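Putative NADH Oxidase (Clostridium acetobutylicum, PDB 3E10) binds flavin mononucleotide and is probably an FMN-dependent oxidoreductase of the nitroreductase family. Local coordinates at residues D3-K15 and E98-V112. Sequence-based numbering, arbitrary orientation.
With FMN (flavin mononucleotide), chain L; EDO (1,2-ethanediol), chain I.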
# COMPACT_ATOMS: atom_id res chain seq x y z
N ASP B 3 -15.28 -0.06 -9.13
CA ASP B 3 -15.51 -0.72 -7.85
C ASP B 3 -14.32 -1.59 -7.49
O ASP B 3 -14.44 -2.57 -6.75
CB ASP B 3 -16.76 -1.56 -7.96
N ILE B 4 -13.17 -1.21 -7.99
CA ILE B 4 -11.98 -2.03 -7.89
C ILE B 4 -11.47 -2.15 -6.46
O ILE B 4 -11.02 -3.21 -6.07
CB ILE B 4 -10.90 -1.49 -8.85
CG1 ILE B 4 -11.40 -1.54 -10.30
CG2 ILE B 4 -9.67 -2.23 -8.72
CD1 ILE B 4 -11.88 -2.90 -10.78
N ILE B 5 -11.52 -1.08 -5.65
CA ILE B 5 -11.08 -1.20 -4.26
C ILE B 5 -11.95 -2.23 -3.52
O ILE B 5 -11.42 -3.03 -2.77
CB ILE B 5 -11.05 0.16 -3.54
CG1 ILE B 5 -9.94 1.04 -4.14
CG2 ILE B 5 -10.94 -0.00 -2.01
CD1 ILE B 5 -9.85 2.52 -3.63
N ASN B 6 -13.27 -2.22 -3.74
CA ASN B 6 -14.14 -3.19 -3.09
C ASN B 6 -13.97 -4.62 -3.60
O ASN B 6 -14.18 -5.59 -2.85
CB ASN B 6 -15.61 -2.81 -3.29
CG ASN B 6 -16.06 -1.72 -2.34
OD1 ASN B 6 -15.46 -1.47 -1.32
ND2 ASN B 6 -17.16 -1.08 -2.70
N ASN B 7 -13.69 -4.76 -4.90
CA ASN B 7 -13.73 -6.08 -5.53
C ASN B 7 -12.39 -6.80 -5.61
O ASN B 7 -12.36 -7.99 -5.87
CB ASN B 7 -14.37 -5.97 -6.92
CG ASN B 7 -15.87 -5.79 -6.86
OD1 ASN B 7 -16.58 -6.63 -6.34
ND2 ASN B 7 -16.36 -4.69 -7.41
N ARG B 8 -11.29 -6.08 -5.41
CA ARG B 8 -9.98 -6.73 -5.45
C ARG B 8 -9.91 -7.85 -4.40
O ARG B 8 -10.13 -7.60 -3.21
CB ARG B 8 -8.92 -5.70 -5.11
CG ARG B 8 -7.48 -6.27 -5.03
CD ARG B 8 -6.64 -5.65 -3.90
NE ARG B 8 -7.29 -5.79 -2.59
CZ ARG B 8 -7.32 -6.89 -1.84
NH1 ARG B 8 -6.78 -8.02 -2.28
NH2 ARG B 8 -7.94 -6.88 -0.67
N ARG B 9 -9.57 -9.06 -4.86
CA ARG B 9 -9.42 -10.20 -3.97
C ARG B 9 -8.07 -10.87 -4.19
O ARG B 9 -7.49 -10.79 -5.27
CB ARG B 9 -10.54 -11.25 -4.20
CG ARG B 9 -11.96 -10.78 -3.89
CD ARG B 9 -12.37 -10.94 -2.46
NE ARG B 9 -11.65 -10.10 -1.50
CZ ARG B 9 -11.98 -8.84 -1.23
NH1 ARG B 9 -12.99 -8.23 -1.85
NH2 ARG B 9 -11.27 -8.17 -0.35
N SER B 10 -7.60 -11.61 -3.19
CA SER B 10 -6.46 -12.49 -3.40
C SER B 10 -6.92 -13.72 -4.18
O SER B 10 -7.71 -14.53 -3.68
CB SER B 10 -5.85 -12.90 -2.05
OG SER B 10 -5.16 -11.83 -1.45
N ILE B 11 -6.41 -13.85 -5.39
CA ILE B 11 -6.72 -14.95 -6.29
C ILE B 11 -5.47 -15.79 -6.46
O ILE B 11 -4.41 -15.26 -6.81
CB ILE B 11 -7.31 -14.42 -7.63
CG1 ILE B 11 -8.71 -13.80 -7.35
CG2 ILE B 11 -7.36 -15.57 -8.68
CD1 ILE B 11 -9.43 -13.21 -8.55
N ARG B 12 -5.60 -17.08 -6.14
CA ARG B 12 -4.48 -17.99 -5.94
C ARG B 12 -4.41 -19.16 -6.90
O ARG B 12 -3.54 -20.01 -6.77
CB ARG B 12 -4.50 -18.51 -4.51
CG ARG B 12 -4.35 -17.39 -3.48
CD ARG B 12 -4.31 -17.95 -2.06
NE ARG B 12 -3.99 -16.95 -1.06
CZ ARG B 12 -4.88 -16.23 -0.38
NH1 ARG B 12 -6.19 -16.41 -0.53
NH2 ARG B 12 -4.45 -15.33 0.50
N ASN B 13 -5.26 -19.13 -7.93
CA ASN B 13 -5.35 -20.21 -8.89
C ASN B 13 -5.72 -19.58 -10.23
O ASN B 13 -6.61 -18.75 -10.26
CB ASN B 13 -6.42 -21.19 -8.39
CG ASN B 13 -6.47 -22.46 -9.18
OD1 ASN B 13 -5.47 -22.92 -9.72
ND2 ASN B 13 -7.66 -23.06 -9.22
N TYR B 14 -5.04 -19.97 -11.30
CA TYR B 14 -5.13 -19.30 -12.58
C TYR B 14 -5.30 -20.25 -13.73
O TYR B 14 -4.86 -21.42 -13.70
CB TYR B 14 -3.86 -18.45 -12.86
CG TYR B 14 -3.43 -17.67 -11.64
CD1 TYR B 14 -4.08 -16.51 -11.29
CD2 TYR B 14 -2.41 -18.13 -10.83
CE1 TYR B 14 -3.74 -15.81 -10.14
CE2 TYR B 14 -2.06 -17.47 -9.69
CZ TYR B 14 -2.70 -16.31 -9.34
OH TYR B 14 -2.28 -15.67 -8.18
N LYS B 15 -5.92 -19.71 -14.77
CA LYS B 15 -5.95 -20.32 -16.09
C LYS B 15 -4.56 -20.37 -16.71
O LYS B 15 -3.65 -19.68 -16.26
CB LYS B 15 -6.89 -19.51 -17.01
CG LYS B 15 -8.31 -19.44 -16.48
CD LYS B 15 -9.27 -18.78 -17.42
CE LYS B 15 -10.72 -19.09 -17.02
NZ LYS B 15 -11.71 -18.17 -17.63
N GLU B 98 0.10 -2.67 -3.67
CA GLU B 98 -1.33 -2.46 -3.65
C GLU B 98 -1.77 -1.87 -4.98
O GLU B 98 -2.82 -2.26 -5.49
CB GLU B 98 -1.75 -1.58 -2.45
CG GLU B 98 -3.28 -1.32 -2.34
CD GLU B 98 -4.13 -2.57 -2.13
OE1 GLU B 98 -3.60 -3.70 -2.09
OE2 GLU B 98 -5.39 -2.42 -2.04
N ASN B 99 -0.99 -0.95 -5.54
CA ASN B 99 -1.35 -0.45 -6.86
C ASN B 99 -1.40 -1.57 -7.92
O ASN B 99 -2.26 -1.58 -8.80
CB ASN B 99 -0.40 0.64 -7.33
CG ASN B 99 -0.74 2.01 -6.76
OD1 ASN B 99 -1.58 2.16 -5.86
ND2 ASN B 99 -0.06 3.03 -7.30
N ILE B 100 -0.41 -2.45 -7.88
CA ILE B 100 -0.44 -3.61 -8.81
C ILE B 100 -1.70 -4.44 -8.64
O ILE B 100 -2.35 -4.83 -9.62
CB ILE B 100 0.84 -4.49 -8.67
CG1 ILE B 100 2.10 -3.70 -9.07
CG2 ILE B 100 0.70 -5.77 -9.46
CD1 ILE B 100 3.39 -4.43 -8.73
N LEU B 101 -2.03 -4.75 -7.38
CA LEU B 101 -3.19 -5.59 -7.15
C LEU B 101 -4.45 -4.91 -7.67
O LEU B 101 -5.33 -5.57 -8.22
CB LEU B 101 -3.33 -5.88 -5.66
CG LEU B 101 -2.21 -6.66 -4.99
CD1 LEU B 101 -2.54 -6.80 -3.51
CD2 LEU B 101 -1.93 -8.04 -5.66
N LEU B 102 -4.59 -3.61 -7.41
CA LEU B 102 -5.78 -2.91 -7.88
C LEU B 102 -5.84 -2.83 -9.40
O LEU B 102 -6.90 -3.03 -10.00
CB LEU B 102 -5.85 -1.52 -7.25
CG LEU B 102 -6.08 -1.50 -5.74
CD1 LEU B 102 -5.84 -0.09 -5.21
CD2 LEU B 102 -7.48 -2.03 -5.34
N GLU B 103 -4.71 -2.54 -10.03
CA GLU B 103 -4.65 -2.50 -11.48
C GLU B 103 -4.98 -3.88 -12.06
O GLU B 103 -5.68 -3.99 -13.07
CB GLU B 103 -3.31 -2.00 -11.97
CG GLU B 103 -3.17 -1.84 -13.49
CD GLU B 103 -3.95 -0.68 -14.09
OE1 GLU B 103 -4.46 0.18 -13.34
OE2 GLU B 103 -4.01 -0.62 -15.34
N ALA B 104 -4.49 -4.94 -11.41
CA ALA B 104 -4.82 -6.29 -11.88
C ALA B 104 -6.32 -6.49 -11.92
O ALA B 104 -6.87 -6.95 -12.94
CB ALA B 104 -4.13 -7.34 -11.01
N ALA B 105 -7.00 -6.16 -10.82
CA ALA B 105 -8.46 -6.30 -10.76
C ALA B 105 -9.13 -5.46 -11.85
O ALA B 105 -10.08 -5.93 -12.53
CB ALA B 105 -8.98 -5.97 -9.37
N TYR B 106 -8.63 -4.24 -12.06
CA TYR B 106 -9.14 -3.36 -13.12
C TYR B 106 -9.07 -4.01 -14.51
O TYR B 106 -9.98 -3.85 -15.33
CB TYR B 106 -8.41 -2.03 -13.06
CG TYR B 106 -8.72 -1.11 -14.21
CD1 TYR B 106 -9.93 -0.45 -14.28
CD2 TYR B 106 -7.81 -0.92 -15.24
CE1 TYR B 106 -10.22 0.39 -15.38
CE2 TYR B 106 -8.07 -0.09 -16.29
CZ TYR B 106 -9.26 0.55 -16.35
OH TYR B 106 -9.50 1.36 -17.46
N LEU B 107 -7.99 -4.77 -14.75
CA LEU B 107 -7.74 -5.46 -16.01
C LEU B 107 -8.33 -6.87 -16.07
O LEU B 107 -7.99 -7.63 -16.95
CB LEU B 107 -6.22 -5.49 -16.24
CG LEU B 107 -5.52 -4.14 -16.34
CD1 LEU B 107 -3.99 -4.31 -16.38
CD2 LEU B 107 -6.02 -3.32 -17.56
N ASP B 108 -9.21 -7.20 -15.14
CA ASP B 108 -9.90 -8.49 -15.14
C ASP B 108 -8.94 -9.65 -14.89
O ASP B 108 -9.21 -10.81 -15.25
CB ASP B 108 -10.70 -8.70 -16.44
CG ASP B 108 -11.71 -7.60 -16.69
OD1 ASP B 108 -12.51 -7.32 -15.78
OD2 ASP B 108 -11.69 -7.01 -17.79
N LEU B 109 -7.84 -9.35 -14.22
CA LEU B 109 -6.85 -10.34 -13.81
C LEU B 109 -7.05 -10.65 -12.33
O LEU B 109 -7.64 -9.85 -11.58
CB LEU B 109 -5.44 -9.81 -14.03
CG LEU B 109 -5.03 -9.55 -15.48
CD1 LEU B 109 -3.72 -8.81 -15.47
CD2 LEU B 109 -4.92 -10.86 -16.24
N GLY B 110 -6.55 -11.80 -11.92
CA GLY B 110 -6.41 -12.13 -10.51
C GLY B 110 -4.96 -12.05 -10.10
O GLY B 110 -4.03 -12.27 -10.91
N ALA B 111 -4.74 -11.69 -8.85
CA ALA B 111 -3.39 -11.64 -8.31
C ALA B 111 -3.43 -11.90 -6.82
O ALA B 111 -4.46 -11.74 -6.18
CB ALA B 111 -2.76 -10.29 -8.63
N VAL B 112 -2.28 -12.27 -6.27
CA VAL B 112 -2.12 -12.32 -4.82
C VAL B 112 -0.70 -11.84 -4.46
O VAL B 112 0.28 -12.16 -5.13
CB VAL B 112 -2.42 -13.74 -4.24
CG1 VAL B 112 -1.48 -14.81 -4.85
CG2 VAL B 112 -2.29 -13.73 -2.70
N1 FMN L . -1.46 -14.66 0.64
C2 FMN L . -0.86 -15.86 0.38
O2 FMN L . -1.51 -16.78 -0.13
N3 FMN L . 0.47 -16.01 0.66
C4 FMN L . 1.23 -15.05 1.29
O4 FMN L . 2.45 -15.24 1.53
C4A FMN L . 0.62 -13.82 1.54
N5 FMN L . 1.36 -12.81 2.10
C5A FMN L . 0.75 -11.57 2.29
C6 FMN L . 1.51 -10.55 2.85
C7 FMN L . 0.96 -9.28 3.07
C7M FMN L . 1.81 -8.17 3.59
C8 FMN L . -0.37 -9.05 2.69
C8M FMN L . -0.93 -7.63 2.69
C9 FMN L . -1.12 -10.09 2.13
C9A FMN L . -0.58 -11.35 1.94
N10 FMN L . -1.33 -12.41 1.41
C10 FMN L . -0.72 -13.64 1.17
C1' FMN L . -2.72 -12.18 1.00
C2' FMN L . -3.64 -12.19 2.24
O2' FMN L . -3.81 -13.50 2.78
C3' FMN L . -5.01 -11.63 1.86
O3' FMN L . -4.84 -10.26 1.52
C4' FMN L . -6.08 -11.78 2.96
O4' FMN L . -6.41 -13.15 3.16
C5' FMN L . -7.37 -11.01 2.67
O5' FMN L . -8.00 -11.47 1.46
P FMN L . -8.19 -10.47 0.23
O1P FMN L . -8.88 -9.23 0.73
O2P FMN L . -6.84 -10.12 -0.31
O3P FMN L . -9.05 -11.24 -0.74
C1 EDO I . -12.18 2.83 -6.46
O1 EDO I . -12.73 1.53 -6.50
C2 EDO I . -13.30 3.84 -6.27
O2 EDO I . -14.15 3.49 -5.16
O HOH W 1 -5.30 -9.02 -4.57
O HOH W 2 -7.17 -10.24 -7.85
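Ile4 lays its CG2 branch against helix 89-106, 3.9 Å from Ala105 CB, while its CD1 reaches the backbone of Tyr106 at CA. Leu102 CD2 lies against Ile4 CG2 and Ile5 CA, 3.8 Å from the latter. Next along, the aliphatic part of Arg8 crosses Leu101, with CD 3.8 Å from Leu101 CB. Between the backbones, Ile11 N donates a nearly straight hydrogen bond to Ala111 O (3.0 Å, 175°); Ser10 CA adds a CA-H...O contact to the same oxygen. A water joins Arg9 O to Ala111 N. Residues 8-12 run beside strand 110-115, outermost in the sheet within this chain, and form part of the FMN site of the nitroreductase fold, which Arg157, Tyr63 O and Gly115 N complete. Arg8 NH1 donates to FMN O2P (2.9 Å) at the guanidinium edge; NH2 bonds FMN O1P and Gln33 O of the second subunit. Arg9 NE and Ser10 N bind FMN O3P, Arg9 NH2 O1P and Ser10 OG O2P, while Arg12 NE binds FMN O2 (2.7 Å). Glu98 OE2 makes a long salt bridge to Arg8 NE (3.9 Å), too far out of the guanidinium plane for any N-H to point at it. Val112 chi1 (59°) sets CG2 anti to the backbone N, 3.6 Å from FMN N1; its CG1 meets Tyr14 OH, which is hydrogen-bonded to Ser143.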